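Local coordinates for protein 3-carboxy-cis,cis-muconate cycloisomerase (Acinetobacter calcoaceticus, PDB 1Q5N) that is a cycloisomerase of the fumarase/aspartase-type lyase superfamily, built mainly of long helices and assembled as a tetramer, at residues Val44-Gln49 with Ala204-Gln209; Lys87-Ile92 with Arg102-Gly107; Ala174-Arg179 with Thr248-Lys253. One frame throughout, in Å; residues are numbered along the deposited sequence.

Contact 1 of 3, residues Val44-Gln49 with Ala204-Gln209; sequences VGVIPQ and ASLQDQ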
ATOM      1  N   VAL A  44      44.398  -2.848 -14.436  1.00 58.63           N
ATOM      2  CA  VAL A  44      45.054  -3.608 -13.367  1.00 57.48           C
ATOM      3  C   VAL A  44      45.631  -4.934 -13.876  1.00 57.05           C
ATOM      4  O   VAL A  44      46.031  -5.795 -13.089  1.00 55.40           O
ATOM      5  CB  VAL A  44      44.094  -3.937 -12.195  1.00 57.82           C
ATOM      6  CG1 VAL A  44      43.626  -2.668 -11.535  1.00 58.42           C
ATOM      7  CG2 VAL A  44      42.915  -4.771 -12.692  1.00 58.02           C
ATOM      8  N   GLY A  45      45.639  -5.112 -15.192  1.00 56.62           N
ATOM      9  CA  GLY A  45      46.188  -6.333 -15.734  1.00 57.41           C
ATOM     10  C   GLY A  45      45.245  -7.480 -16.044  1.00 58.38           C
ATOM     11  O   GLY A  45      45.610  -8.365 -16.814  1.00 59.72           O
ATOM     12  N   VAL A  46      44.039  -7.503 -15.493  1.00 57.97           N
ATOM     13  CA  VAL A  46      43.144  -8.624 -15.780  1.00 56.67           C
ATOM     14  C   VAL A  46      42.834  -8.871 -17.268  1.00 57.41           C
ATOM     15  O   VAL A  46      42.560  -9.999 -17.652  1.00 57.62           O
ATOM     16  CB  VAL A  46      41.847  -8.495 -14.970  1.00 56.50           C
ATOM     17  CG1 VAL A  46      40.905  -9.672 -15.266  1.00 54.52           C
ATOM     18  CG2 VAL A  46      42.206  -8.424 -13.486  1.00 54.36           C
ATOM     19  N   ILE A  47      42.815  -7.847 -18.112  1.00 57.65           N
ATOM     20  CA  ILE A  47      42.615  -8.127 -19.534  1.00 58.23           C
ATOM     21  C   ILE A  47      43.565  -7.196 -20.267  1.00 59.26           C
ATOM     22  O   ILE A  47      43.976  -6.160 -19.727  1.00 59.24           O
ATOM     23  CB  ILE A  47      41.166  -7.895 -20.064  1.00 57.25           C
ATOM     24  CG1 ILE A  47      40.842  -6.403 -20.064  1.00 56.29           C
ATOM     25  CG2 ILE A  47      40.177  -8.758 -19.280  1.00 56.81           C
ATOM     26  CD1 ILE A  47      39.577  -6.060 -20.774  1.00 55.60           C
ATOM     27  N   PRO A  48      43.938  -7.559 -21.504  1.00 59.61           N
ATOM     28  CA  PRO A  48      44.861  -6.718 -22.280  1.00 59.54           C
ATOM     29  C   PRO A  48      44.323  -5.351 -22.629  1.00 59.84           C
ATOM     30  O   PRO A  48      43.176  -5.213 -23.067  1.00 59.75           O
ATOM     31  CB  PRO A  48      45.146  -7.558 -23.515  1.00 59.47           C
ATOM     32  CG  PRO A  48      43.884  -8.389 -23.668  1.00 59.96           C
ATOM     33  CD  PRO A  48      43.525  -8.757 -22.257  1.00 59.04           C
ATOM     34  N   GLN A  49      45.168  -4.351 -22.425  1.00 60.16           N
ATOM     35  CA  GLN A  49      44.826  -2.978 -22.718  1.00 61.40           C
ATOM     36  C   GLN A  49      44.333  -2.868 -24.134  1.00 61.26           C
ATOM     37  O   GLN A  49      43.540  -1.980 -24.465  1.00 61.48           O
ATOM     38  CB  GLN A  49      46.035  -2.070 -22.567  1.00 63.56           C
ATOM     39  CG  GLN A  49      45.722  -0.637 -22.973  1.00 66.74           C
ATOM     40  CD  GLN A  49      44.622  -0.005 -22.106  1.00 69.39           C
ATOM     41  OE1 GLN A  49      44.724  -0.003 -20.860  1.00 69.53           O
ATOM     42  NE2 GLN A  49      43.569   0.543 -22.754  1.00 69.18           N
ATOM     43  N   ALA A 204      34.273 -14.838  -7.894  1.00 36.45           N
ATOM     44  CA  ALA A 204      35.092 -16.030  -8.042  1.00 37.64           C
ATOM     45  C   ALA A 204      35.888 -16.108  -9.385  1.00 38.66           C
ATOM     46  O   ALA A 204      37.063 -16.457  -9.377  1.00 36.91           O
ATOM     47  CB  ALA A 204      34.243 -17.269  -7.841  1.00 36.18           C
ATOM     48  N   SER A 205      35.290 -15.775 -10.523  1.00 38.67           N
ATOM     49  CA  SER A 205      36.053 -15.871 -11.765  1.00 41.55           C
ATOM     50  C   SER A 205      37.240 -14.873 -11.911  1.00 42.70           C
ATOM     51  O   SER A 205      38.055 -14.999 -12.847  1.00 42.90           O
ATOM     52  CB  SER A 205      35.125 -15.755 -12.987  1.00 41.29           C
ATOM     53  OG  SER A 205      34.541 -14.476 -13.030  1.00 40.68           O
ATOM     54  N   LEU A 206      37.341 -13.898 -11.006  1.00 42.82           N
ATOM     55  CA  LEU A 206      38.453 -12.955 -11.033  1.00 44.21           C
ATOM     56  C   LEU A 206      39.527 -13.402 -10.029  1.00 45.60           C
ATOM     57  O   LEU A 206      40.526 -12.717  -9.830  1.00 44.91           O
ATOM     58  CB  LEU A 206      37.962 -11.539 -10.687  1.00 44.31           C
ATOM     59  CG  LEU A 206      37.088 -10.877 -11.764  1.00 43.82           C
ATOM     60  CD1 LEU A 206      36.694  -9.491 -11.324  1.00 45.20           C
ATOM     61  CD2 LEU A 206      37.846 -10.806 -13.080  1.00 44.19           C
ATOM     62  N   GLN A 207      39.275 -14.526  -9.362  1.00 47.28           N
ATOM     63  CA  GLN A 207      40.187 -15.119  -8.390  1.00 50.77           C
ATOM     64  C   GLN A 207      40.767 -14.290  -7.256  1.00 50.75           C
ATOM     65  O   GLN A 207      40.130 -14.148  -6.228  1.00 50.75           O
ATOM     66  CB  GLN A 207      41.278 -15.853  -9.173  1.00 54.59           C
ATOM     67  CG  GLN A 207      40.577 -17.022  -9.901  1.00 60.74           C
ATOM     68  CD  GLN A 207      41.379 -17.728 -10.961  1.00 64.64           C
ATOM     69  OE1 GLN A 207      41.809 -17.117 -11.960  1.00 66.15           O
ATOM     70  NE2 GLN A 207      41.563 -19.042 -10.774  1.00 65.41           N
ATOM     71  N   ASP A 208      41.978 -13.777  -7.380  1.00 51.55           N
ATOM     72  CA  ASP A 208      42.473 -12.959  -6.274  1.00 53.07           C
ATOM     73  C   ASP A 208      42.633 -11.488  -6.649  1.00 51.63           C
ATOM     74  O   ASP A 208      43.189 -10.696  -5.904  1.00 52.62           O
ATOM     75  CB  ASP A 208      43.771 -13.545  -5.691  1.00 56.75           C
ATOM     76  CG  ASP A 208      44.897 -13.665  -6.717  1.00 61.16           C
ATOM     77  OD1 ASP A 208      44.650 -13.555  -7.947  1.00 62.58           O
ATOM     78  OD2 ASP A 208      46.050 -13.890  -6.275  1.00 63.75           O
ATOM     79  N   GLN A 209      42.082 -11.131  -7.796  1.00 50.77           N
ATOM     80  CA  GLN A 209      42.110  -9.775  -8.333  1.00 51.17           C
ATOM     81  C   GLN A 209      40.788  -9.050  -8.071  1.00 49.84           C
ATOM     82  O   GLN A 209      40.604  -7.906  -8.498  1.00 49.54           O
ATOM     83  CB  GLN A 209      42.278  -9.841  -9.852  1.00 55.40           C
ATOM     84  CG  GLN A 209      43.493 -10.616 -10.291  1.00 60.70           C
ATOM     85  CD  GLN A 209      44.751  -9.936  -9.817  1.00 63.66           C
ATOM     86  OE1 GLN A 209      45.271  -9.028 -10.483  1.00 66.34           O
ATOM     87  NE2 GLN A 209      45.234 -10.339  -8.639  1.00 64.73           N
TER
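V46 carries this contact, its two methyl groups divided between two partners on the loop 204-209. CG1 reaches the end of L206, 3.9 Å from CD2, and the two side chains run at about a right angle to each other. CG2 lies against the aliphatic base of Q209, 3.9 Å from its CB and only slightly farther from CG, and here the side chains pass in opposite directions. With CG1 anti to the backbone N (chi1 -180°), the valine fork spreads its branches to the two partners. V44 is nearby rather than in tight contact: its carbonyl O stands 4.2 Å from Q209 OE1.

Within 204-209, a type II' beta turn from L206 to Q209 presents both partners, closed by the backbone bond from Q209 N to L206 O. The Q209 chain is bent at chi2 (-64°), and its amide NE2 makes a weak hydrogen bond to OD1 of D208 within the same turn, at 3.3 Å. The bend is consistent with the valine meeting the CB and CG methylenes and not the amide.

In the next shell, the 44-49 loop joins helix 23-43 to helix 49-59, with P48 at the N-cap position of the latter. G45 just before V46 has a positive phi (95°), a conformation in which a CB would press on the preceding carbonyl O. W106 and Q41 touch both V46 and L206, V213 of helix 210-221 packs on V44 and V46, and Y434 of the second subunit rests on A204 and S205.

No hydrogen bond or salt bridge spans the two loops, which implies that they are held together here by van der Waals contact between aliphatic groups; NE2 of Q209 turns weakly back to D208, while OE1 faces the V44 carbonyl.

Contact 2 of 3, residues Lys87-Ile92 with Arg102-Gly107; sequences KQLTAI and RYVHWG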
ATOM      1  N   LYS A  87      24.862 -10.573 -25.347  1.00 44.99           N
ATOM      2  CA  LYS A  87      25.056 -11.267 -26.628  1.00 46.55           C
ATOM      3  C   LYS A  87      25.266 -10.236 -27.725  1.00 46.62           C
ATOM      4  O   LYS A  87      26.258 -10.275 -28.452  1.00 47.10           O
ATOM      5  CB  LYS A  87      23.838 -12.102 -27.038  1.00 47.98           C
ATOM      6  CG  LYS A  87      23.388 -13.085 -26.023  1.00 53.06           C
ATOM      7  CD  LYS A  87      24.377 -14.212 -25.836  1.00 59.08           C
ATOM      8  CE  LYS A  87      23.854 -15.497 -26.498  1.00 63.90           C
ATOM      9  NZ  LYS A  87      22.530 -15.944 -25.894  1.00 66.25           N
ATOM     10  N   GLN A  88      24.317  -9.316 -27.846  1.00 45.11           N
ATOM     11  CA  GLN A  88      24.401  -8.310 -28.868  1.00 45.46           C
ATOM     12  C   GLN A  88      25.647  -7.439 -28.828  1.00 45.38           C
ATOM     13  O   GLN A  88      26.226  -7.151 -29.865  1.00 44.67           O
ATOM     14  CB  GLN A  88      23.163  -7.406 -28.850  1.00 44.61           C
ATOM     15  CG  GLN A  88      21.963  -8.095 -29.458  1.00 46.09           C
ATOM     16  CD  GLN A  88      20.896  -7.109 -29.891  1.00 47.15           C
ATOM     17  OE1 GLN A  88      21.201  -6.078 -30.514  1.00 48.25           O
ATOM     18  NE2 GLN A  88      19.639  -7.418 -29.574  1.00 44.00           N
ATOM     19  N   LEU A  89      26.050  -7.005 -27.642  1.00 44.78           N
ATOM     20  CA  LEU A  89      27.209  -6.148 -27.554  1.00 44.08           C
ATOM     21  C   LEU A  89      28.440  -6.926 -27.942  1.00 44.89           C
ATOM     22  O   LEU A  89      29.376  -6.360 -28.515  1.00 44.00           O
ATOM     23  CB  LEU A  89      27.407  -5.619 -26.145  1.00 42.12           C
ATOM     24  CG  LEU A  89      28.602  -4.673 -26.020  1.00 42.61           C
ATOM     25  CD1 LEU A  89      28.285  -3.399 -26.759  1.00 40.38           C
ATOM     26  CD2 LEU A  89      28.917  -4.373 -24.553  1.00 43.12           C
ATOM     27  N   THR A  90      28.453  -8.211 -27.601  1.00 45.45           N
ATOM     28  CA  THR A  90      29.608  -9.039 -27.922  1.00 47.73           C
ATOM     29  C   THR A  90      29.675  -9.165 -29.455  1.00 48.34           C
ATOM     30  O   THR A  90      30.701  -8.900 -30.060  1.00 47.87           O
ATOM     31  CB  THR A  90      29.532 -10.445 -27.222  1.00 46.87           C
ATOM     32  OG1 THR A  90      29.574 -10.263 -25.800  1.00 48.23           O
ATOM     33  CG2 THR A  90      30.750 -11.318 -27.593  1.00 47.24           C
ATOM     34  N   ALA A  91      28.560  -9.519 -30.077  1.00 48.84           N
ATOM     35  CA  ALA A  91      28.553  -9.647 -31.510  1.00 50.66           C
ATOM     36  C   ALA A  91      29.015  -8.310 -32.115  1.00 52.64           C
ATOM     37  O   ALA A  91      29.761  -8.292 -33.086  1.00 55.03           O
ATOM     38  CB  ALA A  91      27.162 -10.019 -31.993  1.00 48.24           C
ATOM     39  N   ILE A  92      28.607  -7.184 -31.543  1.00 53.34           N
ATOM     40  CA  ILE A  92      29.020  -5.896 -32.096  1.00 53.72           C
ATOM     41  C   ILE A  92      30.543  -5.671 -32.010  1.00 54.99           C
ATOM     42  O   ILE A  92      31.146  -5.147 -32.936  1.00 54.92           O
ATOM     43  CB  ILE A  92      28.269  -4.725 -31.399  1.00 51.60           C
ATOM     44  CG1 ILE A  92      26.819  -4.700 -31.866  1.00 50.79           C
ATOM     45  CG2 ILE A  92      28.947  -3.392 -31.702  1.00 49.21           C
ATOM     46  CD1 ILE A  92      25.976  -3.665 -31.129  1.00 52.14           C
ATOM     47  N   ARG A 102      36.207 -11.478 -26.618  1.00 63.96           N
ATOM     48  CA  ARG A 102      36.267 -12.455 -25.538  1.00 64.24           C
ATOM     49  C   ARG A 102      36.265 -11.829 -24.168  1.00 61.72           C
ATOM     50  O   ARG A 102      35.916 -12.475 -23.187  1.00 60.96           O
ATOM     51  CB  ARG A 102      37.520 -13.313 -25.690  1.00 68.13           C
ATOM     52  CG  ARG A 102      37.364 -14.215 -26.859  1.00 73.33           C
ATOM     53  CD  ARG A 102      38.653 -14.751 -27.387  1.00 78.08           C
ATOM     54  NE  ARG A 102      38.339 -15.341 -28.689  1.00 83.08           N
ATOM     55  CZ  ARG A 102      39.173 -16.088 -29.411  1.00 84.95           C
ATOM     56  NH1 ARG A 102      40.398 -16.348 -28.947  1.00 86.32           N
ATOM     57  NH2 ARG A 102      38.776 -16.577 -30.592  1.00 84.23           N
ATOM     58  N   TYR A 103      36.663 -10.573 -24.110  1.00 58.24           N
ATOM     59  CA  TYR A 103      36.740  -9.877 -22.857  1.00 57.02           C
ATOM     60  C   TYR A 103      35.513  -9.019 -22.518  1.00 54.79           C
ATOM     61  O   TYR A 103      35.513  -8.326 -21.499  1.00 53.27           O
ATOM     62  CB  TYR A 103      38.018  -9.043 -22.847  1.00 58.43           C
ATOM     63  CG  TYR A 103      39.226  -9.917 -23.044  1.00 62.46           C
ATOM     64  CD1 TYR A 103      39.717 -10.703 -21.995  1.00 63.18           C
ATOM     65  CD2 TYR A 103      39.856 -10.000 -24.291  1.00 62.96           C
ATOM     66  CE1 TYR A 103      40.788 -11.541 -22.179  1.00 63.90           C
ATOM     67  CE2 TYR A 103      40.930 -10.836 -24.487  1.00 64.26           C
ATOM     68  CZ  TYR A 103      41.395 -11.605 -23.430  1.00 65.55           C
ATOM     69  OH  TYR A 103      42.467 -12.448 -23.624  1.00 66.55           O
ATOM     70  N   VAL A 104      34.482  -9.056 -23.363  1.00 52.02           N
ATOM     71  CA  VAL A 104      33.269  -8.287 -23.075  1.00 50.17           C
ATOM     72  C   VAL A 104      32.528  -8.955 -21.905  1.00 49.07           C
ATOM     73  O   VAL A 104      32.295 -10.174 -21.936  1.00 48.25           O
ATOM     74  CB  VAL A 104      32.305  -8.256 -24.280  1.00 50.07           C
ATOM     75  CG1 VAL A 104      30.997  -7.537 -23.914  1.00 48.23           C
ATOM     76  CG2 VAL A 104      32.972  -7.565 -25.441  1.00 49.39           C
ATOM     77  N   HIS A 105      32.214  -8.168 -20.871  1.00 46.88           N
ATOM     78  CA  HIS A 105      31.449  -8.660 -19.732  1.00 46.66           C
ATOM     79  C   HIS A 105      32.242  -9.693 -18.949  1.00 47.00           C
ATOM     80  O   HIS A 105      31.665 -10.606 -18.359  1.00 44.84           O
ATOM     81  CB  HIS A 105      30.138  -9.291 -20.245  1.00 45.08           C
ATOM     82  CG  HIS A 105      29.124  -9.561 -19.175  1.00 44.84           C
ATOM     83  ND1 HIS A 105      28.425  -8.554 -18.538  1.00 43.10           N
ATOM     84  CD2 HIS A 105      28.643 -10.727 -18.675  1.00 44.75           C
ATOM     85  CE1 HIS A 105      27.556  -9.086 -17.698  1.00 43.67           C
ATOM     86  NE2 HIS A 105      27.665 -10.403 -17.758  1.00 45.60           N
ATOM     87  N   TRP A 106      33.566  -9.535 -18.960  1.00 48.12           N
ATOM     88  CA  TRP A 106      34.471 -10.466 -18.288  1.00 48.99           C
ATOM     89  C   TRP A 106      34.298 -10.484 -16.783  1.00 46.08           C
ATOM     90  O   TRP A 106      34.553  -9.484 -16.134  1.00 45.63           O
ATOM     91  CB  TRP A 106      35.943 -10.111 -18.604  1.00 54.88           C
ATOM     92  CG  TRP A 106      36.890 -11.042 -17.924  1.00 61.72           C
ATOM     93  CD1 TRP A 106      37.856 -10.721 -17.004  1.00 63.63           C
ATOM     94  CD2 TRP A 106      36.862 -12.471 -17.994  1.00 66.17           C
ATOM     95  NE1 TRP A 106      38.423 -11.867 -16.490  1.00 66.14           N
ATOM     96  CE2 TRP A 106      37.832 -12.958 -17.080  1.00 68.14           C
ATOM     97  CE3 TRP A 106      36.100 -13.394 -18.740  1.00 70.13           C
ATOM     98  CZ2 TRP A 106      38.063 -14.337 -16.879  1.00 71.70           C
ATOM     99  CZ3 TRP A 106      36.319 -14.777 -18.547  1.00 73.01           C
ATOM    100  CH2 TRP A 106      37.301 -15.233 -17.619  1.00 74.17           C
ATOM    101  N   GLY A 107      33.886 -11.616 -16.227  1.00 42.99           N
ATOM    102  CA  GLY A 107      33.722 -11.705 -14.776  1.00 42.37           C
ATOM    103  C   GLY A 107      32.467 -11.124 -14.089  1.00 41.89           C
ATOM    104  O   GLY A 107      32.263 -11.336 -12.905  1.00 42.63           O
TER
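V104 packs on L89 and T90 where the chain, after leaving helix 82-94, returns past it on the way to helix 110-146, a short-range helix-loop packing within the helical lyase fold. The CB of V104 points at the helix and already lies 3.7 Å from T90 OG1. One bond farther, CG1 enters between the two helix residues: it is 3.6 Å from T90 OG1 and 3.8 Å from CD2 of L89. CG1 is placed there by a chi1 of 176°, which sets it anti to the backbone N of V104. The side chains of T90 and V104 lie alongside each other, running in opposite senses, whereas L89 meets the valine at a slant.

The threonine hydroxyl touches the valine as a van der Waals neighbour, its hydrogen bond being made within its own helix, to the carbonyl O of V86. V104 also packs on V93 of this helix and on I55 of helix 49-59. A type II beta turn from Y103 to W106 carries the valine, and R102 O just before it accepts a bond from R385 of the second subunit. That turn is closed by a weak backbone hydrogen bond, W106 N to Y103 O, at 3.4 Å.

Contact 3 of 3, residues Ala174-Arg179 with Thr248-Lys253; sequences ASAFKR and TGNVGK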
ATOM      1  N   ALA A 174       8.888  26.462   2.473  1.00 32.25           N
ATOM      2  CA  ALA A 174      10.292  26.687   2.185  1.00 31.02           C
ATOM      3  C   ALA A 174      11.136  25.833   3.117  1.00 30.55           C
ATOM      4  O   ALA A 174      12.019  25.102   2.690  1.00 30.70           O
ATOM      5  CB  ALA A 174      10.651  28.186   2.356  1.00 31.47           C
ATOM      6  N   SER A 175      10.869  25.933   4.402  1.00 29.72           N
ATOM      7  CA  SER A 175      11.644  25.169   5.368  1.00 29.33           C
ATOM      8  C   SER A 175      11.518  23.635   5.091  1.00 30.69           C
ATOM      9  O   SER A 175      12.464  22.877   5.331  1.00 31.34           O
ATOM     10  CB  SER A 175      11.154  25.547   6.781  1.00 28.97           C
ATOM     11  OG  SER A 175      11.898  24.917   7.795  1.00 31.79           O
ATOM     12  N   ALA A 176      10.363  23.187   4.581  1.00 29.09           N
ATOM     13  CA  ALA A 176      10.193  21.770   4.294  1.00 29.22           C
ATOM     14  C   ALA A 176      11.121  21.437   3.094  1.00 29.95           C
ATOM     15  O   ALA A 176      11.782  20.388   3.060  1.00 28.99           O
ATOM     16  CB  ALA A 176       8.733  21.459   3.954  1.00 26.84           C
ATOM     17  N   PHE A 177      11.177  22.324   2.109  1.00 29.47           N
ATOM     18  CA  PHE A 177      12.063  22.064   0.986  1.00 31.75           C
ATOM     19  C   PHE A 177      13.546  22.032   1.447  1.00 34.04           C
ATOM     20  O   PHE A 177      14.342  21.210   0.959  1.00 34.24           O
ATOM     21  CB  PHE A 177      11.887  23.111  -0.103  1.00 30.31           C
ATOM     22  CG  PHE A 177      10.655  22.931  -0.900  1.00 30.72           C
ATOM     23  CD1 PHE A 177      10.368  21.683  -1.489  1.00 30.89           C
ATOM     24  CD2 PHE A 177       9.820  24.001  -1.158  1.00 30.29           C
ATOM     25  CE1 PHE A 177       9.265  21.501  -2.362  1.00 29.35           C
ATOM     26  CE2 PHE A 177       8.695  23.841  -2.040  1.00 31.47           C
ATOM     27  CZ  PHE A 177       8.429  22.577  -2.643  1.00 28.77           C
ATOM     28  N   LYS A 178      13.903  22.898   2.395  1.00 33.42           N
ATOM     29  CA  LYS A 178      15.266  22.904   2.867  1.00 34.71           C
ATOM     30  C   LYS A 178      15.586  21.571   3.546  1.00 32.45           C
ATOM     31  O   LYS A 178      16.657  21.030   3.340  1.00 32.26           O
ATOM     32  CB  LYS A 178      15.501  24.135   3.773  1.00 36.38           C
ATOM     33  CG  LYS A 178      15.974  23.877   5.149  1.00 41.27           C
ATOM     34  CD  LYS A 178      17.472  23.790   5.289  1.00 41.03           C
ATOM     35  CE  LYS A 178      17.742  23.396   6.751  1.00 42.25           C
ATOM     36  NZ  LYS A 178      19.193  23.073   7.017  1.00 42.78           N
ATOM     37  N   ARG A 179      14.667  21.012   4.329  1.00 32.31           N
ATOM     38  CA  ARG A 179      14.956  19.706   4.949  1.00 31.29           C
ATOM     39  C   ARG A 179      15.106  18.599   3.852  1.00 31.26           C
ATOM     40  O   ARG A 179      15.852  17.623   4.027  1.00 32.11           O
ATOM     41  CB  ARG A 179      13.872  19.339   5.974  1.00 29.68           C
ATOM     42  CG  ARG A 179      13.900  20.184   7.199  1.00 28.73           C
ATOM     43  CD  ARG A 179      12.943  19.630   8.254  1.00 30.08           C
ATOM     44  NE  ARG A 179      11.515  19.705   7.865  1.00 31.46           N
ATOM     45  CZ  ARG A 179      10.773  20.821   7.870  1.00 31.39           C
ATOM     46  NH1 ARG A 179      11.299  21.984   8.229  1.00 31.73           N
ATOM     47  NH2 ARG A 179       9.486  20.778   7.568  1.00 31.40           N
ATOM     48  N   THR A 248       7.433  14.170  -2.568  1.00 25.74           N
ATOM     49  CA  THR A 248       6.131  14.186  -3.214  1.00 26.08           C
ATOM     50  C   THR A 248       5.065  14.505  -2.182  1.00 25.75           C
ATOM     51  O   THR A 248       4.130  15.246  -2.491  1.00 25.53           O
ATOM     52  CB  THR A 248       5.821  12.857  -3.892  1.00 26.49           C
ATOM     53  OG1 THR A 248       6.708  12.722  -4.995  1.00 28.78           O
ATOM     54  CG2 THR A 248       4.358  12.805  -4.406  1.00 24.36           C
ATOM     55  N   GLY A 249       5.207  13.974  -0.960  1.00 24.10           N
ATOM     56  CA  GLY A 249       4.232  14.307   0.070  1.00 23.52           C
ATOM     57  C   GLY A 249       4.234  15.828   0.380  1.00 26.65           C
ATOM     58  O   GLY A 249       3.170  16.400   0.609  1.00 25.46           O
ATOM     59  N   ASN A 250       5.407  16.488   0.398  1.00 26.63           N
ATOM     60  CA  ASN A 250       5.446  17.939   0.675  1.00 28.36           C
ATOM     61  C   ASN A 250       4.689  18.744  -0.396  1.00 28.55           C
ATOM     62  O   ASN A 250       3.947  19.676  -0.057  1.00 30.03           O
ATOM     63  CB  ASN A 250       6.895  18.515   0.718  1.00 27.92           C
ATOM     64  CG  ASN A 250       7.694  18.043   1.925  1.00 32.35           C
ATOM     65  OD1 ASN A 250       7.189  18.020   3.062  1.00 35.09           O
ATOM     66  ND2 ASN A 250       8.953  17.691   1.698  1.00 32.47           N
ATOM     67  N   VAL A 251       4.857  18.420  -1.681  1.00 27.14           N
ATOM     68  CA  VAL A 251       4.168  19.247  -2.678  1.00 26.60           C
ATOM     69  C   VAL A 251       2.691  18.839  -2.786  1.00 27.67           C
ATOM     70  O   VAL A 251       1.834  19.631  -3.226  1.00 28.36           O
ATOM     71  CB  VAL A 251       4.904  19.251  -4.073  1.00 25.47           C
ATOM     72  CG1 VAL A 251       6.334  19.811  -3.881  1.00 25.36           C
ATOM     73  CG2 VAL A 251       4.964  17.849  -4.688  1.00 21.76           C
ATOM     74  N   GLY A 252       2.406  17.599  -2.363  1.00 27.79           N
ATOM     75  CA  GLY A 252       1.026  17.110  -2.331  1.00 25.84           C
ATOM     76  C   GLY A 252       0.289  18.004  -1.318  1.00 26.19           C
ATOM     77  O   GLY A 252      -0.805  18.476  -1.575  1.00 24.69           O
ATOM     78  N   LYS A 253       0.910  18.247  -0.163  1.00 26.28           N
ATOM     79  CA  LYS A 253       0.281  19.082   0.857  1.00 27.47           C
ATOM     80  C   LYS A 253       0.050  20.514   0.333  1.00 28.31           C
ATOM     81  O   LYS A 253      -0.997  21.120   0.606  1.00 27.34           O
ATOM     82  CB  LYS A 253       1.150  19.085   2.147  1.00 27.04           C
ATOM     83  CG  LYS A 253       0.547  19.902   3.316  1.00 26.35           C
ATOM     84  CD  LYS A 253       0.926  21.405   3.269  1.00 25.70           C
ATOM     85  CE  LYS A 253       0.461  22.138   4.536  1.00 24.40           C
ATOM     86  NZ  LYS A 253      -1.029  22.100   4.744  1.00 22.44           N
TER
HETATM   87  O   HOH W   1      10.459  18.141   4.060  1.00 36.97           O
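N250, F177 and A176 bury the most surface between these two helix segments, with V251 completing the contact. The carboxamide of N250 comes up to A176 with its oxygen toward the methyl group, OD1 lying 3.9 Å from CB. Its nitrogen is 4.1 Å from A176 O, and a water fills the step: it accepts from N250 ND2 at 2.8 Å and donates to the A176 carbonyl at 2.8 Å. The same ND2 has a second, weak hydrogen bond to D180.

At the next residue of each helix, the ring of F177 meets V251 by its edge. CG1 of V251 sits near the ring plane, 3.7 Å from both CE1 and CZ, so the methyl butts against the rim. At chi1 -76°, F177 has CG anti to its carbonyl carbon, and from there the ring extends to bring CE1 and CZ to V251. L349 of helix 323-351 and C136 of helix 110-146 also touch F177, while M313 of the second subunit packs on N250.

Buried side chains and one bridging water thus join helices 166-191 and 235-261 within the long-helix bundle that is the hallmark of the fumarase/aspartase superfamily.

How the contacts relate
Contacts 1 and 2 are neighbours, their centres about 16 Å apart, and they touch directly: V46 CG1 lies 3.5 Å from W106 NE1, and I47 CG2 lies 3.4 Å from Y103 CD1. Both segments of contact 2 fall, along the chain, between the two segments of contact 1. Contact 3 belongs to another region. Its centre is about 7 Å from the centre of the chain, against about 41 Å for contact 1 and 38 Å for contact 2, and it is about 47 Å and 45 Å from those two, centre to centre. All three contacts nevertheless touch the second subunit, so the end and the middle of the elongated chain both take part in assembly.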